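Local coordinates for hydrolase, isochorismatase family (Pseudomonas putida, PDB 4L07), which probably hydrolyses the amide of maleamate to release ammonia and maleate, as a maleamate amidase of the isochorismatase family, at residues E5-A9 against A10-N14; R50-E53 against I54-A58. All coordinates share one frame; numbering follows the deposited sequence.

Interaction 1: E5-A9 against A10-N14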
loop_
_atom_site.group_PDB
_atom_site.type_symbol
_atom_site.label_atom_id
_atom_site.label_comp_id
_atom_site.label_asym_id
_atom_site.label_seq_id
_atom_site.Cartn_x
_atom_site.Cartn_y
_atom_site.Cartn_z
ATOM N N GLU A 5 6.437 -34.702 3.539
ATOM C CA GLU A 5 7.856 -34.681 3.189
ATOM C C GLU A 5 8.187 -33.556 2.210
ATOM O O GLU A 5 9.232 -32.906 2.334
ATOM C CB GLU A 5 8.305 -36.044 2.642
ATOM C CG GLU A 5 8.376 -37.116 3.723
ATOM C CD GLU A 5 8.400 -38.545 3.195
ATOM O OE1 GLU A 5 8.039 -38.789 2.019
ATOM O OE2 GLU A 5 8.767 -39.440 3.986
ATOM N N VAL A 6 7.292 -33.322 1.250
ATOM C CA VAL A 6 7.482 -32.242 0.268
ATOM C C VAL A 6 7.526 -30.881 0.966
ATOM O O VAL A 6 8.434 -30.083 0.728
ATOM C CB VAL A 6 6.379 -32.242 -0.818
ATOM C CG1 VAL A 6 6.429 -30.960 -1.651
ATOM C CG2 VAL A 6 6.503 -33.464 -1.717
ATOM N N TYR A 7 6.539 -30.617 1.817
ATOM C CA TYR A 7 6.468 -29.337 2.532
ATOM C C TYR A 7 7.647 -29.148 3.495
ATOM O O TYR A 7 8.227 -28.059 3.578
ATOM C CB TYR A 7 5.116 -29.194 3.242
ATOM C CG TYR A 7 4.028 -28.607 2.364
ATOM C CD1 TYR A 7 3.559 -27.306 2.576
ATOM C CD2 TYR A 7 3.466 -29.350 1.323
ATOM C CE1 TYR A 7 2.566 -26.766 1.770
ATOM C CE2 TYR A 7 2.475 -28.820 0.511
ATOM C CZ TYR A 7 2.028 -27.527 0.741
ATOM O OH TYR A 7 1.044 -27.009 -0.064
ATOM N N ASP A 8 8.031 -30.221 4.187
ATOM C CA ASP A 8 9.199 -30.177 5.071
ATOM C C ASP A 8 10.486 -29.832 4.310
ATOM O O ASP A 8 11.227 -28.942 4.715
ATOM C CB ASP A 8 9.362 -31.493 5.839
ATOM C CG ASP A 8 10.527 -31.455 6.816
ATOM O OD1 ASP A 8 10.586 -30.523 7.649
ATOM O OD2 ASP A 8 11.391 -32.355 6.747
ATOM N N ALA A 9 10.741 -30.525 3.202
ATOM C CA ALA A 9 11.944 -30.260 2.414
ATOM C C ALA A 9 11.940 -28.853 1.808
ATOM O O ALA A 9 13.005 -28.265 1.611
ATOM C CB ALA A 9 12.120 -31.310 1.325
ATOM N N ALA A 10 10.747 -28.323 1.525
ATOM C CA ALA A 10 10.589 -26.976 0.967
ATOM C C ALA A 10 10.779 -25.880 2.020
ATOM O O ALA A 10 10.752 -24.688 1.697
ATOM C CB ALA A 10 9.234 -26.834 0.278
ATOM N N GLY A 11 10.980 -26.291 3.269
ATOM C CA GLY A 11 11.300 -25.372 4.357
ATOM C C GLY A 11 10.098 -24.701 5.000
ATOM O O GLY A 11 10.236 -23.652 5.633
ATOM N N PHE A 12 8.923 -25.313 4.857
ATOM C CA PHE A 12 7.692 -24.782 5.459
ATOM C C PHE A 12 7.448 -25.323 6.868
ATOM O O PHE A 12 8.082 -26.290 7.290
ATOM C CB PHE A 12 6.481 -25.115 4.581
ATOM C CG PHE A 12 6.446 -24.379 3.267
ATOM C CD1 PHE A 12 6.341 -22.987 3.226
ATOM C CD2 PHE A 12 6.476 -25.083 2.069
ATOM C CE1 PHE A 12 6.288 -22.316 2.007
ATOM C CE2 PHE A 12 6.422 -24.419 0.848
ATOM C CZ PHE A 12 6.328 -23.032 0.817
ATOM N N GLY A 13 6.523 -24.692 7.586
ATOM C CA GLY A 13 6.025 -25.222 8.854
ATOM C C GLY A 13 6.880 -24.979 10.083
ATOM O O GLY A 13 6.629 -25.579 11.125
ATOM N N ASN A 14 7.884 -24.112 9.968
ATOM C CA ASN A 14 8.716 -23.724 11.118
ATOM C C ASN A 14 7.915 -22.955 12.167
ATOM O O ASN A 14 6.964 -22.258 11.820
ATOM C CB ASN A 14 9.892 -22.859 10.671
ATOM C CG ASN A 14 10.765 -23.546 9.649
ATOM O OD1 ASN A 14 11.572 -24.406 9.989
ATOM N ND2 ASN A 14 10.617 -23.160 8.392
HETATM O O HOH W 1 10.591 -27.444 7.031
#
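The rings of Y7 and F12 meet obliquely, CD1 of Y7 lying 3.7 Å from CD2 of F12. Their centroids are 5.5 Å apart and their planes stand at 43°. One face of the F12 ring also carries the carbonyl O of A10, 4.3 Å above the plane and shifted toward the rim. F12 CG stands anti to its own carbonyl carbon (chi1 -69°), which turns the ring back toward the last helical turn, with CB resting on Y7 O. Beside the rings the helix ends in a Schellman motif. F12 N donates to Y7 O at 3.1 Å with a nearly straight N-H...O angle of 162°, closing the wider loop. Inside it, G11 N reaches D8 O at 3.0 Å, from well above the carbonyl plane. G11 has a positive phi, which favours glycine and reverses the chain here. One residue earlier, A10 N still makes the helical bond to V6 O. A water lies 2.8 Å from both D8 O and F12 O and hydrogen-bonds to them, bridging the helix end and the loop. The bonds thus give V6 O, Y7 O and D8 O partners as helix 3-9 stops. Around it, Y7 packs edge-to-face on Y184, and both Y7 and F12 touch Q188, so the N-terminal helix leans on helix 176-189. A second subunit takes part as well: its P178 packs on Y7, its P39 on A10, and its S87 hydrogen-bonds G11 O, placing this helix end at a subunit interface beside helix 176-189.

Interaction 2: R50-E53 against I54-A58; sequences RTKE and ICDLA
K52 and D56, four residues apart on helix 45-60, join in an i to i+4 salt bridge, NZ lying 2.9 Å from OD2 and meeting its syn lone pair. The lysine chain runs extended as far as CE and bends only at the last torsion (chi4 -59°), which brings the ammonium across to the carboxylate. This is the looser, partly exposed side, held mainly by the charged bond, with K52 CG also 3.7 Å from D56 OD2. Nearby, R50 NE donates to E53 OE1 at 3.1 Å; the oxygen lies in the guanidinium plane, yet approached from above the carboxylate plane. The packed side is different. T51 CG2 touches C55 SG at 3.9 Å, both buried, and I54 CG1 lies 3.7 Å from R50 O. I54 reaches I24 of strand 22-27 and I199 of helix 196-207, while C55 meets V26 and V65 of the parallel sheet. T51 OG1 turns back to Q47 O, a bond that satisfies a buried hydroxyl. Between the two sides run the backbone bonds of an alpha helix, the straightest being C55 N to T51 O at 2.9 Å (171°). D56 OD1 forms a salt bridge with R59, so the aspartate has a cationic partner for each oxygen. Replacing D56 by an alanine removes the carboxylate, and is likely to leave K52 NZ and R59 without their shared anion and the lysine end freer to swing. The chemistry is that of an amphipathic helix: apolar side chains and an internally bonded hydroxyl against the sheet, and paired opposite charges, K52 with D56 and R50 with E53, likely to favour ionised forms.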
loop_
_atom_site.group_PDB
_atom_site.type_symbol
_atom_site.label_atom_id
_atom_site.label_comp_id
_atom_site.label_asym_id
_atom_site.label_seq_id
_atom_site.Cartn_x
_atom_site.Cartn_y
_atom_site.Cartn_z
ATOM N N ARG A 50 -14.481 -17.079 22.945
ATOM C CA ARG A 50 -13.041 -17.290 23.097
ATOM C C ARG A 50 -12.286 -15.993 22.785
ATOM O O ARG A 50 -11.357 -15.617 23.503
ATOM C CB ARG A 50 -12.531 -18.429 22.193
ATOM C CG ARG A 50 -13.124 -19.813 22.446
ATOM C CD ARG A 50 -12.672 -20.424 23.770
ATOM N NE ARG A 50 -13.450 -19.911 24.897
ATOM C CZ ARG A 50 -14.715 -20.237 25.158
ATOM N NH1 ARG A 50 -15.378 -21.079 24.370
ATOM N NH2 ARG A 50 -15.328 -19.709 26.209
ATOM N N THR A 51 -12.705 -15.315 21.719
ATOM C CA THR A 51 -12.090 -14.047 21.316
ATOM C C THR A 51 -12.277 -12.998 22.418
ATOM O O THR A 51 -11.340 -12.268 22.745
ATOM C CB THR A 51 -12.649 -13.553 19.964
ATOM O OG1 THR A 51 -12.407 -14.551 18.958
ATOM C CG2 THR A 51 -11.994 -12.234 19.541
ATOM N N LYS A 52 -13.470 -12.953 23.014
ATOM C CA LYS A 52 -13.743 -12.001 24.104
ATOM C C LYS A 52 -12.755 -12.176 25.262
ATOM O O LYS A 52 -12.262 -11.195 25.817
ATOM C CB LYS A 52 -15.188 -12.124 24.606
ATOM C CG LYS A 52 -15.549 -11.116 25.696
ATOM C CD LYS A 52 -17.018 -11.207 26.082
ATOM C CE LYS A 52 -17.373 -10.238 27.210
ATOM N NZ LYS A 52 -16.582 -10.476 28.455
ATOM N N GLU A 53 -12.461 -13.428 25.611
ATOM C CA GLU A 53 -11.499 -13.733 26.672
ATOM C C GLU A 53 -10.105 -13.195 26.344
ATOM O O GLU A 53 -9.456 -12.572 27.186
ATOM C CB GLU A 53 -11.448 -15.241 26.937
ATOM C CG GLU A 53 -12.766 -15.827 27.419
ATOM C CD GLU A 53 -12.684 -17.310 27.739
ATOM O OE1 GLU A 53 -12.083 -18.076 26.948
ATOM O OE2 GLU A 53 -13.237 -17.713 28.784
ATOM N N ILE A 54 -9.662 -13.428 25.111
ATOM C CA ILE A 54 -8.373 -12.931 24.638
ATOM C C ILE A 54 -8.312 -11.401 24.673
ATOM O O ILE A 54 -7.355 -10.823 25.201
ATOM C CB ILE A 54 -8.051 -13.467 23.220
ATOM C CG1 ILE A 54 -7.758 -14.972 23.274
ATOM C CG2 ILE A 54 -6.864 -12.728 22.614
ATOM C CD1 ILE A 54 -7.543 -15.615 21.913
ATOM N N CYS A 55 -9.337 -10.759 24.115
ATOM C CA CYS A 55 -9.410 -9.295 24.058
ATOM C C CYS A 55 -9.476 -8.672 25.453
ATOM O O CYS A 55 -8.783 -7.693 25.726
ATOM C CB CYS A 55 -10.600 -8.842 23.215
ATOM S SG CYS A 55 -10.424 -9.168 21.443
ATOM N N ASP A 56 -10.292 -9.253 26.336
ATOM C CA ASP A 56 -10.378 -8.769 27.724
ATOM C C ASP A 56 -9.029 -8.789 28.437
ATOM O O ASP A 56 -8.680 -7.832 29.133
ATOM C CB ASP A 56 -11.427 -9.544 28.533
ATOM C CG ASP A 56 -12.852 -9.184 28.147
ATOM O OD1 ASP A 56 -13.048 -8.287 27.301
ATOM O OD2 ASP A 56 -13.794 -9.801 28.689
ATOM N N LEU A 57 -8.269 -9.871 28.255
ATOM C CA LEU A 57 -6.937 -9.980 28.843
ATOM C C LEU A 57 -5.981 -8.962 28.217
ATOM O O LEU A 57 -5.334 -8.197 28.929
ATOM C CB LEU A 57 -6.371 -11.394 28.669
ATOM C CG LEU A 57 -5.483 -12.063 29.736
ATOM C CD1 LEU A 57 -4.459 -12.971 29.073
ATOM C CD2 LEU A 57 -4.797 -11.112 30.711
ATOM N N ALA A 58 -5.896 -8.957 26.885
ATOM C CA ALA A 58 -4.996 -8.042 26.173
ATOM C C ALA A 58 -5.261 -6.579 26.525
ATOM O O ALA A 58 -4.323 -5.816 26.799
ATOM C CB ALA A 58 -5.105 -8.250 24.668
#

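In the fold
Interaction 1 and interaction 2 are separate local contacts in series along the chain, their centres 32 Å apart and their nearest atoms about 19 Å apart. Segment 5-14 is peripheral, about 25 Å from the centre of the chain, and faces a second subunit; segment 50-58 lies about 13 Å from that centre, touched by no other chain of the assembly. One ends a helix, the other runs through the middle of one. With right-handed crossovers, the strand order implies that helix 45-60 and helix 176-189 cover opposite faces of the parallel sheet; helix 3-9 leans on the latter. A sulfate, probably from the crystallisation liquor, lies about 4 Å from the F12 side chain.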